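Local coordinates for protein prefoldin beta subunit 1 (Thermococcus sp., PDB 2ZQM) that acts as a subunit of the archaeal chaperone prefoldin, which stabilises a range of proteins and appears to assist new protein folding without ATP, at residues A[13-18]-A[101-106]; A[49-54]-A[66-71]. All coordinates share one frame; numbering follows the deposited sequence.

Interaction 1 of 2, residues A[13-18]-A[101-106]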
loop_
_atom_site.group_PDB
_atom_site.type_symbol
_atom_site.label_atom_id
_atom_site.label_comp_id
_atom_site.label_asym_id
_atom_site.label_seq_id
_atom_site.Cartn_x
_atom_site.Cartn_y
_atom_site.Cartn_z
ATOM N N GLY A 13 -5.057 25.143 -20.303
ATOM C CA GLY A 13 -5.613 24.444 -19.157
ATOM C C GLY A 13 -6.040 23.048 -19.562
ATOM O O GLY A 13 -5.783 22.088 -18.842
ATOM N N GLN A 14 -6.678 22.923 -20.722
ATOM C CA GLN A 14 -7.125 21.611 -21.178
ATOM C C GLN A 14 -5.918 20.736 -21.489
ATOM O O GLN A 14 -5.954 19.530 -21.259
ATOM C CB GLN A 14 -8.035 21.750 -22.409
ATOM C CG GLN A 14 -8.626 20.419 -22.935
ATOM C CD GLN A 14 -9.475 19.673 -21.896
ATOM O OE1 GLN A 14 -10.249 20.284 -21.160
ATOM N NE2 GLN A 14 -9.339 18.346 -21.851
ATOM N N LEU A 15 -4.839 21.342 -21.987
ATOM C CA LEU A 15 -3.635 20.581 -22.312
ATOM C C LEU A 15 -3.129 19.928 -21.025
ATOM O O LEU A 15 -2.774 18.751 -21.008
ATOM C CB LEU A 15 -2.565 21.498 -22.915
ATOM C CG LEU A 15 -1.266 20.840 -23.395
ATOM C CD1 LEU A 15 -1.482 20.168 -24.737
ATOM C CD2 LEU A 15 -0.190 21.905 -23.534
ATOM N N GLU A 16 -3.119 20.689 -19.936
ATOM C CA GLU A 16 -2.684 20.147 -18.653
ATOM C C GLU A 16 -3.647 19.055 -18.160
ATOM O O GLU A 16 -3.217 18.084 -17.542
ATOM C CB GLU A 16 -2.593 21.268 -17.615
ATOM C CG GLU A 16 -2.274 20.778 -16.211
ATOM C CD GLU A 16 -2.053 21.920 -15.235
ATOM O OE1 GLU A 16 -0.994 22.574 -15.319
ATOM O OE2 GLU A 16 -2.944 22.168 -14.395
ATOM N N SER A 17 -4.948 19.216 -18.413
ATOM C CA SER A 17 -5.916 18.200 -17.995
ATOM C C SER A 17 -5.647 16.901 -18.754
ATOM O O SER A 17 -5.703 15.811 -18.178
ATOM C CB SER A 17 -7.349 18.679 -18.261
ATOM O OG SER A 17 -7.650 19.829 -17.470
ATOM N N TYR A 18 -5.368 17.013 -20.049
ATOM C CA TYR A 18 -5.064 15.835 -20.856
ATOM C C TYR A 18 -3.781 15.168 -20.365
ATOM O O TYR A 18 -3.667 13.943 -20.359
ATOM C CB TYR A 18 -4.862 16.215 -22.325
ATOM C CG TYR A 18 -6.133 16.465 -23.121
ATOM C CD1 TYR A 18 -7.279 15.677 -22.930
ATOM C CD2 TYR A 18 -6.149 17.413 -24.146
ATOM C CE1 TYR A 18 -8.404 15.828 -23.756
ATOM C CE2 TYR A 18 -7.261 17.567 -24.975
ATOM C CZ TYR A 18 -8.379 16.776 -24.779
ATOM O OH TYR A 18 -9.456 16.933 -25.628
ATOM N N LYS A 101 -1.076 16.249 -29.169
ATOM C CA LYS A 101 -0.336 16.715 -30.344
ATOM C C LYS A 101 -1.128 17.816 -31.052
ATOM O O LYS A 101 -0.607 18.891 -31.355
ATOM C CB LYS A 101 -0.109 15.545 -31.309
ATOM C CG LYS A 101 0.506 15.930 -32.650
ATOM C CD LYS A 101 0.711 14.694 -33.533
ATOM C CE LYS A 101 1.253 15.063 -34.913
ATOM N NZ LYS A 101 1.467 13.879 -35.803
ATOM N N GLU A 102 -2.395 17.538 -31.316
ATOM C CA GLU A 102 -3.242 18.500 -31.992
ATOM C C GLU A 102 -3.481 19.772 -31.182
ATOM O O GLU A 102 -3.475 20.872 -31.733
ATOM C CB GLU A 102 -4.566 17.845 -32.359
ATOM C CG GLU A 102 -4.426 16.810 -33.470
ATOM C CD GLU A 102 -5.729 16.107 -33.778
ATOM O OE1 GLU A 102 -6.798 16.674 -33.454
ATOM O OE2 GLU A 102 -5.687 14.995 -34.352
ATOM N N LEU A 103 -3.680 19.644 -29.877
ATOM C CA LEU A 103 -3.919 20.838 -29.076
ATOM C C LEU A 103 -2.634 21.660 -28.936
ATOM O O LEU A 103 -2.673 22.891 -28.910
ATOM C CB LEU A 103 -4.471 20.459 -27.693
ATOM C CG LEU A 103 -4.876 21.616 -26.770
ATOM C CD1 LEU A 103 -5.861 22.555 -27.460
ATOM C CD2 LEU A 103 -5.495 21.031 -25.499
ATOM N N THR A 104 -1.492 20.991 -28.850
ATOM C CA THR A 104 -0.228 21.709 -28.746
ATOM C C THR A 104 -0.007 22.523 -30.023
ATOM O O THR A 104 0.463 23.659 -29.976
ATOM C CB THR A 104 0.950 20.738 -28.555
ATOM O OG1 THR A 104 0.824 20.086 -27.285
ATOM C CG2 THR A 104 2.281 21.492 -28.596
ATOM N N ALA A 105 -0.362 21.938 -31.161
ATOM C CA ALA A 105 -0.198 22.611 -32.444
ATOM C C ALA A 105 -1.117 23.823 -32.543
ATOM O O ALA A 105 -0.724 24.864 -33.074
ATOM C CB ALA A 105 -0.481 21.646 -33.574
ATOM N N GLN A 106 -2.335 23.700 -32.022
ATOM C CA GLN A 106 -3.279 24.811 -32.073
ATOM C C GLN A 106 -2.796 25.969 -31.210
ATOM O O GLN A 106 -2.910 27.132 -31.595
ATOM C CB GLN A 106 -4.663 24.372 -31.605
ATOM C CG GLN A 106 -5.223 23.204 -32.377
ATOM C CD GLN A 106 -6.542 22.722 -31.813
ATOM O OE1 GLN A 106 -6.875 21.543 -31.920
ATOM N NE2 GLN A 106 -7.308 23.632 -31.219
#
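L103 reaches across from helix 68-111 to L15, Q14 and Y18 on helix 6-47, and one methyl, CD2, does nearly all of the touching. The two helices form the antiparallel coiled coil of a prefoldin beta subunit, here near the end of the pair that carries both chain termini; the short segments run at 159° to each other, their axes 10.2 Å apart at the closest point. L15 and L103 sit level, their CA atoms 6.8 Å apart.

The apolar contacts come first. CG of L103 lies anti to its backbone N, pointing the branch across the interface; from there CD2 rests against the backbone of helix 6-47, 3.6 Å from L15 N. The same methyl meets L15 CB at 3.9 Å, the two leucine side chains crossing obliquely. Q14 takes part through its aliphatic base, CB and CG both standing about 4.1 Å from L103 CD2. Y18 brings the edge of its ring: its CD2 and CE2 carbons each lie 3.9 Å from L103 CD2, with the methyl near the ring plane. The tyrosine also leans on L96, K99 and L100 one or two turns back along helix 68-111, while L103 has M11 as a further neighbour.

Polar groups play a smaller part. L15 CD1 comes to 3.4 Å from T104 OG1, a methyl against a hydroxyl whose hydrogen bond goes to the carbonyl O of L100 within its own helix. Within 13-18, NE2 of Q14 lies over one face of the Y18 ring, 3.3 Å above its plane and displaced toward the rim.

No hydrogen bond or salt bridge joins the two segments, so cohesion here rests on shape and apolar burial, in a partly exposed seam between two helices.

Interaction 2 of 2, residues A[49-54]-A[66-71]. With GOL (glycerol), chain F.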
loop_
_atom_site.group_PDB
_atom_site.type_symbol
_atom_site.label_atom_id
_atom_site.label_comp_id
_atom_site.label_asym_id
_atom_site.label_seq_id
_atom_site.Cartn_x
_atom_site.Cartn_y
_atom_site.Cartn_z
ATOM N N LEU A 49 7.236 -27.973 -16.670
ATOM C CA LEU A 49 7.094 -29.128 -15.781
ATOM C C LEU A 49 6.727 -30.425 -16.509
ATOM O O LEU A 49 6.103 -30.394 -17.576
ATOM C CB LEU A 49 6.002 -28.866 -14.746
ATOM C CG LEU A 49 6.158 -27.673 -13.805
ATOM C CD1 LEU A 49 4.907 -27.543 -12.970
ATOM C CD2 LEU A 49 7.376 -27.864 -12.927
ATOM N N PRO A 50 7.106 -31.587 -15.939
ATOM C CA PRO A 50 6.750 -32.839 -16.608
ATOM C C PRO A 50 5.232 -32.950 -16.522
ATOM O O PRO A 50 4.631 -32.469 -15.558
ATOM C CB PRO A 50 7.490 -33.900 -15.786
ATOM C CG PRO A 50 7.640 -33.277 -14.444
ATOM C CD PRO A 50 7.968 -31.840 -14.772
ATOM N N ASP A 51 4.614 -33.563 -17.527
ATOM C CA ASP A 51 3.156 -33.687 -17.574
ATOM C C ASP A 51 2.499 -34.282 -16.327
ATOM O O ASP A 51 1.343 -33.973 -16.018
ATOM C CB ASP A 51 2.740 -34.497 -18.808
ATOM C CG ASP A 51 1.224 -34.526 -19.012
ATOM O OD1 ASP A 51 0.610 -33.441 -19.138
ATOM O OD2 ASP A 51 0.647 -35.634 -19.050
ATOM N N ASP A 52 3.233 -35.115 -15.603
ATOM C CA ASP A 52 2.696 -35.759 -14.406
ATOM C C ASP A 52 3.101 -35.038 -13.121
ATOM O O ASP A 52 2.923 -35.565 -12.023
ATOM C CB ASP A 52 3.177 -37.216 -14.346
ATOM C CG ASP A 52 4.676 -37.335 -14.085
ATOM O OD1 ASP A 52 5.462 -36.590 -14.708
ATOM O OD2 ASP A 52 5.072 -38.187 -13.261
ATOM N N ALA A 53 3.648 -33.837 -13.258
ATOM C CA ALA A 53 4.077 -33.075 -12.092
ATOM C C ALA A 53 2.891 -32.803 -11.189
ATOM O O ALA A 53 1.786 -32.585 -11.669
ATOM C CB ALA A 53 4.695 -31.760 -12.527
ATOM N N VAL A 54 3.117 -32.834 -9.882
ATOM C CA VAL A 54 2.054 -32.538 -8.927
ATOM C C VAL A 54 1.871 -31.014 -8.847
ATOM O O VAL A 54 2.847 -30.271 -8.711
ATOM C CB VAL A 54 2.399 -33.091 -7.521
ATOM C CG1 VAL A 54 3.680 -32.453 -7.003
ATOM C CG2 VAL A 54 1.244 -32.837 -6.568
ATOM N N THR A 66 -4.665 -29.534 -8.247
ATOM C CA THR A 66 -5.109 -29.287 -9.615
ATOM C C THR A 66 -4.185 -30.136 -10.474
ATOM O O THR A 66 -3.639 -31.118 -9.969
ATOM C CB THR A 66 -5.030 -27.784 -10.005
ATOM O OG1 THR A 66 -5.521 -27.623 -11.342
ATOM C CG2 THR A 66 -3.613 -27.250 -9.922
ATOM N N THR A 67 -4.026 -29.811 -11.759
ATOM C CA THR A 67 -3.118 -30.572 -12.614
ATOM C C THR A 67 -2.337 -29.602 -13.475
ATOM O O THR A 67 -2.685 -28.423 -13.562
ATOM C CB THR A 67 -3.845 -31.551 -13.588
ATOM O OG1 THR A 67 -4.579 -30.793 -14.561
ATOM C CG2 THR A 67 -4.786 -32.495 -12.832
ATOM N N LYS A 68 -1.282 -30.092 -14.119
ATOM C CA LYS A 68 -0.499 -29.227 -14.975
ATOM C C LYS A 68 -1.356 -28.623 -16.074
ATOM O O LYS A 68 -1.331 -27.408 -16.279
ATOM C CB LYS A 68 0.666 -29.976 -15.616
ATOM C CG LYS A 68 1.452 -29.102 -16.585
ATOM C CD LYS A 68 2.553 -29.871 -17.315
ATOM C CE LYS A 68 3.244 -28.979 -18.337
ATOM N NZ LYS A 68 4.235 -29.707 -19.187
ATOM N N ASP A 69 -2.121 -29.457 -16.776
ATOM C CA ASP A 69 -2.956 -28.949 -17.871
ATOM C C ASP A 69 -3.985 -27.915 -17.432
ATOM O O ASP A 69 -4.233 -26.934 -18.136
ATOM C CB ASP A 69 -3.655 -30.108 -18.600
ATOM C CG ASP A 69 -2.751 -30.784 -19.615
ATOM O OD1 ASP A 69 -1.530 -30.507 -19.610
ATOM O OD2 ASP A 69 -3.262 -31.596 -20.410
ATOM N N LYS A 70 -4.590 -28.114 -16.270
ATOM C CA LYS A 70 -5.576 -27.153 -15.805
ATOM C C LYS A 70 -4.943 -25.816 -15.422
ATOM O O LYS A 70 -5.498 -24.746 -15.693
ATOM C CB LYS A 70 -6.345 -27.744 -14.631
ATOM C CG LYS A 70 -7.180 -28.941 -15.033
ATOM C CD LYS A 70 -7.745 -29.660 -13.814
ATOM C CE LYS A 70 -8.568 -30.870 -14.227
ATOM N NZ LYS A 70 -8.931 -31.714 -13.051
ATOM N N ALA A 71 -3.779 -25.863 -14.789
ATOM C CA ALA A 71 -3.113 -24.627 -14.393
ATOM C C ALA A 71 -2.664 -23.847 -15.626
ATOM O O ALA A 71 -2.750 -22.616 -15.665
ATOM C CB ALA A 71 -1.925 -24.949 -13.510
HETATM C C1 GOL F . -1.056 -32.882 -10.509
HETATM O O1 GOL F . -1.752 -32.852 -9.261
HETATM C C2 GOL F . -1.206 -34.248 -11.198
HETATM O O2 GOL F . -2.569 -34.691 -11.178
HETATM C C3 GOL F . -0.273 -35.274 -10.543
HETATM O O3 GOL F . -0.002 -36.336 -11.463
HETATM O O HOH W 1 0.038 -32.575 -13.550
#
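The backbone of L49-V54 turns back past the first turn of helix 68-111, with the CA atoms of D51 and K68 6.3 Å apart. This is the junction between the coiled coil and the beta hairpin 55-59/62-66 of the prefoldin beta subunit. A type I beta turn runs from P50 to A53, closed by A53 N to P50 O, while T67 N-caps the helix, its OG1 accepting from K70 N. A water ties the two backbones together: it donates to D51 O and A53 O and accepts from K68 N.

K68 carries the side-chain contact. Its CG is anti to the backbone N and the chain stays extended beyond it, passing D51 CA with CD at 3.9 Å. At the tip, NZ donates to L49 O at 2.6 Å. The C=O...N angle is 157°, with NZ tilted 18° from the carbonyl plane; E47 O takes a second bond. An alanine here would probably leave the L49 and E47 carbonyls without this ammonium partner and open a gap beside the turn. L49 also packs on V64 of a second subunit.

Glycerol, probably from the crystallisation liquor, bridges D52 O and T66 O. Farther out, D51 OD1 faces D69 OD1 at 3.7 Å, like charges with their carboxylate planes 54° apart.

How the interactions relate
Both interactions use helix 68-111, at its two ends: residues 101-106 pair with helix 6-47 in interaction 1, and its first turn meets the loop after that helix in interaction 2. Their centres are 52 Å apart, on opposite sides of the chain's centre, and they do not touch. Each is a surface contact, but the chemistry differs. Interaction 1 joins helix to helix mainly through carbon contacts, with no hydrogen bond between the segments. Interaction 2, where the chain leaves one helix for the hairpin and returns to the other, relies on a lysine, backbone carbonyls and a water, and only there does a second subunit come within reach.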